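Local coordinates for protein dehalogenase-like hydrolase (Ralstonia solanacearum, PDB 3UMB) that probably catalyses the hydrolytic dehalogenation of small (S)-2-haloalkanoic acids to (R)-2-hydroxyalkanoic acids, as a member of the HAD-like hydrolase superfamily, at residues V7-Y12 / L176-N181. Residues are numbered along the deposited sequence; the frame is centred on the assembly and turned at random.
Sequences VVFDAY and LFVSSN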
ATOM      1  N   VAL A   7      -3.180   6.875  26.418  1.00 31.96           N
ATOM      2  CA  VAL A   7      -2.143   6.915  25.396  1.00 31.33           C
ATOM      3  C   VAL A   7      -2.042   5.519  24.823  1.00 30.24           C
ATOM      4  O   VAL A   7      -1.857   4.549  25.563  1.00 30.70           O
ATOM      5  CB  VAL A   7      -0.787   7.416  25.978  1.00 31.64           C
ATOM      6  CG1 VAL A   7       0.352   7.428  24.929  1.00 30.33           C
ATOM      7  CG2 VAL A   7      -0.979   8.835  26.610  1.00 32.77           C
ATOM      8  N   VAL A   8      -2.200   5.423  23.507  1.00 28.73           N
ATOM      9  CA  VAL A   8      -2.182   4.130  22.806  1.00 27.29           C
ATOM     10  C   VAL A   8      -0.988   4.075  21.826  1.00 26.41           C
ATOM     11  O   VAL A   8      -0.704   5.056  21.146  1.00 25.92           O
ATOM     12  CB  VAL A   8      -3.532   3.878  22.072  1.00 26.84           C
ATOM     13  CG1 VAL A   8      -3.471   2.620  21.214  1.00 24.59           C
ATOM     14  CG2 VAL A   8      -4.680   3.783  23.113  1.00 26.96           C
ATOM     15  N   PHE A   9      -0.316   2.929  21.804  1.00 26.02           N
ATOM     16  CA  PHE A   9       0.850   2.697  20.987  1.00 26.59           C
ATOM     17  C   PHE A   9       0.588   1.666  19.902  1.00 26.33           C
ATOM     18  O   PHE A   9      -0.051   0.657  20.132  1.00 26.53           O
ATOM     19  CB  PHE A   9       2.018   2.173  21.844  1.00 27.22           C
ATOM     20  CG  PHE A   9       2.504   3.151  22.868  1.00 28.00           C
ATOM     21  CD1 PHE A   9       1.975   3.137  24.162  1.00 30.81           C
ATOM     22  CD2 PHE A   9       3.496   4.058  22.558  1.00 30.51           C
ATOM     23  CE1 PHE A   9       2.431   4.040  25.125  1.00 33.33           C
ATOM     24  CE2 PHE A   9       3.965   4.988  23.502  1.00 32.38           C
ATOM     25  CZ  PHE A   9       3.439   4.975  24.794  1.00 33.28           C
ATOM     26  N   ASP A  10       1.107   1.966  18.726  1.00 26.79           N
ATOM     27  CA  ASP A  10       1.491   1.001  17.688  1.00 27.40           C
ATOM     28  C   ASP A  10       2.588   0.056  18.241  1.00 27.61           C
ATOM     29  O   ASP A  10       3.328   0.400  19.163  1.00 27.09           O
ATOM     30  CB  ASP A  10       2.062   1.840  16.549  1.00 28.78           C
ATOM     31  CG  ASP A  10       2.434   1.040  15.345  1.00 31.71           C
ATOM     32  OD1 ASP A  10       1.729   0.033  15.057  1.00 35.81           O
ATOM     33  OD2 ASP A  10       3.437   1.439  14.692  1.00 35.05           O
ATOM     34  N   ALA A  11       2.703  -1.127  17.680  1.00 28.35           N
ATOM     35  CA  ALA A  11       3.649  -2.118  18.175  1.00 30.07           C
ATOM     36  C   ALA A  11       5.093  -1.991  17.552  1.00 30.95           C
ATOM     37  O   ALA A  11       6.042  -1.410  18.140  1.00 31.28           O
ATOM     38  CB  ALA A  11       3.032  -3.591  17.945  1.00 29.60           C
ATOM     39  N   TYR A  12       5.208  -2.528  16.359  1.00 32.98           N
ATOM     40  CA  TYR A  12       6.458  -2.678  15.610  1.00 35.04           C
ATOM     41  C   TYR A  12       7.102  -1.344  15.231  1.00 35.93           C
ATOM     42  O   TYR A  12       6.431  -0.458  14.725  1.00 36.20           O
ATOM     43  CB  TYR A  12       6.130  -3.503  14.366  1.00 35.25           C
ATOM     44  CG  TYR A  12       5.477  -4.824  14.729  1.00 37.94           C
ATOM     45  CD1 TYR A  12       6.150  -5.731  15.557  1.00 41.31           C
ATOM     46  CD2 TYR A  12       4.188  -5.161  14.306  1.00 40.78           C
ATOM     47  CE1 TYR A  12       5.583  -6.970  15.939  1.00 42.69           C
ATOM     48  CE2 TYR A  12       3.587  -6.425  14.703  1.00 42.19           C
ATOM     49  CZ  TYR A  12       4.310  -7.332  15.520  1.00 42.99           C
ATOM     50  OH  TYR A  12       3.813  -8.580  15.974  1.00 40.91           O
ATOM     51  N   LEU A 176      -4.089   9.968  23.243  1.00 26.83           N
ATOM     52  CA  LEU A 176      -2.881  10.259  22.474  1.00 25.68           C
ATOM     53  C   LEU A 176      -2.471   8.986  21.734  1.00 24.24           C
ATOM     54  O   LEU A 176      -2.205   7.930  22.337  1.00 22.76           O
ATOM     55  CB  LEU A 176      -1.723  10.767  23.335  1.00 26.34           C
ATOM     56  CG  LEU A 176      -0.443  11.066  22.531  1.00 27.07           C
ATOM     57  CD1 LEU A 176      -0.637  12.195  21.495  1.00 28.04           C
ATOM     58  CD2 LEU A 176       0.709  11.384  23.479  1.00 29.52           C
ATOM     59  N   PHE A 177      -2.417   9.115  20.414  1.00 22.80           N
ATOM     60  CA  PHE A 177      -2.087   8.004  19.549  1.00 21.99           C
ATOM     61  C   PHE A 177      -0.641   8.147  19.102  1.00 21.97           C
ATOM     62  O   PHE A 177      -0.263   9.142  18.484  1.00 22.70           O
ATOM     63  CB  PHE A 177      -3.019   7.989  18.344  1.00 21.79           C
ATOM     64  CG  PHE A 177      -2.782   6.824  17.453  1.00 22.65           C
ATOM     65  CD1 PHE A 177      -3.422   5.619  17.689  1.00 23.67           C
ATOM     66  CD2 PHE A 177      -1.835   6.901  16.424  1.00 19.76           C
ATOM     67  CE1 PHE A 177      -3.142   4.505  16.876  1.00 28.27           C
ATOM     68  CE2 PHE A 177      -1.549   5.816  15.624  1.00 21.82           C
ATOM     69  CZ  PHE A 177      -2.212   4.607  15.820  1.00 23.49           C
ATOM     70  N   VAL A 178       0.150   7.127  19.389  1.00 22.05           N
ATOM     71  CA  VAL A 178       1.577   7.116  19.098  1.00 21.28           C
ATOM     72  C   VAL A 178       1.938   6.023  18.106  1.00 20.29           C
ATOM     73  O   VAL A 178       1.614   4.854  18.311  1.00 20.35           O
ATOM     74  CB  VAL A 178       2.384   6.874  20.390  1.00 21.65           C
ATOM     75  CG1 VAL A 178       3.903   6.859  20.087  1.00 19.83           C
ATOM     76  CG2 VAL A 178       2.021   7.946  21.432  1.00 18.84           C
ATOM     77  N   SER A 179       2.577   6.428  17.010  1.00 20.16           N
ATOM     78  CA  SER A 179       3.091   5.481  15.973  1.00 18.73           C
ATOM     79  C   SER A 179       4.440   5.892  15.416  1.00 18.74           C
ATOM     80  O   SER A 179       4.753   7.058  15.376  1.00 17.08           O
ATOM     81  CB  SER A 179       2.144   5.412  14.779  1.00 17.66           C
ATOM     82  OG  SER A 179       2.536   4.288  13.978  1.00 17.10           O
ATOM     83  N   SER A 180       5.228   4.914  14.995  1.00 19.86           N
ATOM     84  CA  SER A 180       6.408   5.182  14.185  1.00 21.51           C
ATOM     85  C   SER A 180       6.164   5.390  12.709  1.00 21.70           C
ATOM     86  O   SER A 180       7.041   5.855  11.981  1.00 21.85           O
ATOM     87  CB  SER A 180       7.348   4.019  14.274  1.00 21.08           C
ATOM     88  OG  SER A 180       8.092   4.248  15.421  1.00 26.41           O
ATOM     89  N   ASN A 181       5.002   5.001  12.244  1.00 22.24           N
ATOM     90  CA  ASN A 181       4.780   4.969  10.825  1.00 21.78           C
ATOM     91  C   ASN A 181       4.034   6.251  10.515  1.00 21.80           C
ATOM     92  O   ASN A 181       2.955   6.526  11.065  1.00 21.57           O
ATOM     93  CB  ASN A 181       4.012   3.719  10.468  1.00 22.35           C
ATOM     94  CG  ASN A 181       4.827   2.462  10.674  1.00 23.17           C
ATOM     95  OD1 ASN A 181       5.964   2.416  10.288  1.00 25.52           O
ATOM     96  ND2 ASN A 181       4.235   1.435  11.257  1.00 22.72           N
TER
HETATM   97  O   HOH W   1       1.714   1.408  11.994  1.00 38.56           O
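Val-8 is gripped through both of its backbone polar atoms: its N donates to Leu-176 O at 2.8 Å, and its O accepts from Val-178 N at 2.8 Å. One residue past the strand end, Asp-10 N reaches Val-178 O at 3.0 Å with an N-H...O angle of 174°, extending the parallel pairing to the aspartate. The face carrying Val-7, Phe-9, Leu-176 and Val-178 is apolar. Phe-9 lies alongside Val-178, its ring atom CD2 3.7 Å from Val-178 CB; CG stands anti to the carbonyl carbon (chi1 -64°), and the ring approaches the valine obliquely. Farther back, Val-7 CG1 touches Val-178 CG2 at 3.9 Å. Leu-222 of helix 219-227 packs on Phe-9, Leu-176 and Val-178, placing that helix over this face. Val-8 and Phe-177 point to the other face.

These are the two central strands, 6-9 and 175-179, of the six-stranded parallel sheet of the Rossmann-like HAD core. Asp-10, in the DxYGT sequence at the end of the first strand, probably corresponds to the nucleophilic aspartate of the family, so the contact probably forms part of the active site. The bond from CA to CB of Asp-10 points toward 176-181, and with CG anti to the backbone N (chi1 -176°) OD2 comes to 3.1 Å from Ser-179 OG. Asp-184 OD2 also hydrogen-bonds to this hydroxyl. The same OG accepts from Asn-181 N at 3.1 Å, closing an ST turn that leads into helix 182-191. Asn-181 ND2 donates to a water at 2.6 Å, which gives a weak bond to Asp-10 OD2. Thr-14 OG1 also bonds this oxygen, and Lys-155 forms a long, weak ion pair with OD1.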